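Local coordinates for protein fungal protease inhibitor-1 (Antheraea mylitta, PDB 3BT4) that inhibits the serine proteases trypsin and chymotrypsin, and proteases from the fungi Aspergillus oryzae and Rhizopus oryzae, at residues S16-R20 with A21-S25. Sequence-based numbering, arbitrary orientation.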
loop_
_atom_site.group_PDB
_atom_site.type_symbol
_atom_site.label_atom_id
_atom_site.label_comp_id
_atom_site.label_asym_id
_atom_site.label_seq_id
_atom_site.Cartn_x
_atom_site.Cartn_y
_atom_site.Cartn_z
ATOM N N SER A 16 -6.712 14.966 -1.381
ATOM C CA SER A 16 -7.421 15.031 -0.112
ATOM C C SER A 16 -6.803 14.111 0.933
ATOM O O SER A 16 -7.458 13.157 1.371
ATOM C CB SER A 16 -8.894 14.680 -0.318
ATOM O OG SER A 16 -9.457 15.434 -1.386
ATOM N N PRO A 17 -5.558 14.418 1.365
ATOM C CA PRO A 17 -4.784 13.470 2.166
ATOM C C PRO A 17 -5.339 13.383 3.574
ATOM O O PRO A 17 -5.803 14.392 4.116
ATOM C CB PRO A 17 -3.380 14.082 2.182
ATOM C CG PRO A 17 -3.620 15.569 2.066
ATOM C CD PRO A 17 -4.839 15.695 1.174
ATOM N N ILE A 18 -5.325 12.188 4.147
ATOM C CA ILE A 18 -5.680 12.035 5.546
ATOM C C ILE A 18 -4.480 12.471 6.388
ATOM O O ILE A 18 -3.338 12.413 5.932
ATOM C CB ILE A 18 -6.045 10.569 5.901
ATOM C CG1 ILE A 18 -4.802 9.682 5.826
ATOM C CG2 ILE A 18 -7.183 10.065 5.022
ATOM C CD1 ILE A 18 -4.974 8.334 6.365
ATOM N N ALA A 19 -4.754 12.891 7.619
ATOM C CA ALA A 19 -3.721 13.242 8.582
ATOM C C ALA A 19 -3.246 12.001 9.329
ATOM O O ALA A 19 -3.976 11.028 9.469
ATOM C CB ALA A 19 -4.233 14.309 9.562
ATOM N N ARG A 20 -2.006 12.049 9.789
ATOM C CA ARG A 20 -1.431 10.998 10.619
ATOM C C ARG A 20 -2.255 10.806 11.892
ATOM O O ARG A 20 -2.517 9.684 12.323
ATOM C CB ARG A 20 0.020 11.347 10.970
ATOM C CG ARG A 20 0.688 10.324 11.843
ATOM C CD ARG A 20 2.158 10.568 11.979
ATOM N NE ARG A 20 2.443 11.798 12.699
ATOM C CZ ARG A 20 3.585 12.041 13.340
ATOM N NH1 ARG A 20 4.551 11.150 13.348
ATOM N NH2 ARG A 20 3.755 13.197 13.961
ATOM N N ALA A 21 -2.668 11.943 12.448
ATOM C CA ALA A 21 -3.516 12.078 13.633
ATOM C C ALA A 21 -4.888 11.401 13.547
ATOM O O ALA A 21 -5.577 11.295 14.556
ATOM C CB ALA A 21 -3.711 13.604 13.926
ATOM N N SER A 22 -5.292 10.969 12.352
ATOM C CA SER A 22 -6.625 10.391 12.120
ATOM C C SER A 22 -6.700 8.859 12.129
ATOM O O SER A 22 -7.791 8.308 12.228
ATOM C CB SER A 22 -7.234 10.915 10.817
ATOM O OG SER A 22 -6.624 10.352 9.652
ATOM N N CYS A 23 -5.554 8.183 12.009
ATOM C CA CYS A 23 -5.494 6.718 12.053
ATOM C C CYS A 23 -5.706 6.200 13.462
ATOM O O CYS A 23 -5.122 6.726 14.412
ATOM C CB CYS A 23 -4.148 6.211 11.545
ATOM S SG CYS A 23 -3.818 6.680 9.830
ATOM N N ARG A 24 -6.529 5.161 13.583
ATOM C CA ARG A 24 -6.889 4.598 14.888
ATOM C C ARG A 24 -6.426 3.163 14.952
ATOM O O ARG A 24 -6.864 2.330 14.173
ATOM C CB ARG A 24 -8.394 4.669 15.123
ATOM C CG ARG A 24 -8.978 6.062 15.191
ATOM C CD ARG A 24 -8.469 6.788 16.413
ATOM N NE ARG A 24 -8.908 8.182 16.438
ATOM C CZ ARG A 24 -8.168 9.217 16.062
ATOM N NH1 ARG A 24 -6.935 9.033 15.623
ATOM N NH2 ARG A 24 -8.660 10.443 16.142
ATOM N N SER A 25 -5.507 2.899 15.871
ATOM C CA SER A 25 -4.945 1.560 16.060
ATOM C C SER A 25 -6.082 0.549 16.261
ATOM O O SER A 25 -7.094 0.882 16.900
ATOM C CB SER A 25 -3.934 1.532 17.210
ATOM O OG SER A 25 -4.543 1.842 18.433
HETATM O O HOH W 1 -2.912 8.539 14.854
#
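A short 3-10 segment, R20-S22, in the surface loop between helix 8-11 and strand 28-30 brings A19 and S22 together, and it illustrates how one carbonyl, A19 O, can take both the backbone N-H and the hydroxyl of a single serine. The S22 N-H bonds to A19 O over 3.2 Å, the i+3 to i bond of the turn, approaching from well above the carbonyl plane. The hydroxyl of the same serine takes a second share of that oxygen: S22 OG donates to A19 O at 2.7 Å, tilted only 17° from the plane. With OG between its own backbone N and carbonyl carbon (chi1 74°), the hydroxyl points back to A19 O. A weak bond from C23 N to R20 O, 3.4 Å, continues the 3-10 pattern one residue further, and a water donates to both R20 O and C23 O, bridging the two carbonyls. Beyond the turn the R24 side chain folds back, and its NH1 donates to A21 O at 2.8 Å, nearly straight (169°), with the oxygen at the edge of the guanidinium and in its plane. The same NH1 makes a hydrogen bond to C23 O at 3.2 Å. I18 CD1 lies 4.0 Å from C23 SG, the sulfur that is disulfide-bonded to C43 of strand 40-47; I18 also touches P41 and C43, while R20 and C23 meet Y29 of strand 28-30. The turn is thus tied covalently to the sheet, while two donors grip A19 O and R24 NH1 alone serves both A21 O and C23 O, bonds that probably steady the loop beside the C23-C43 disulfide.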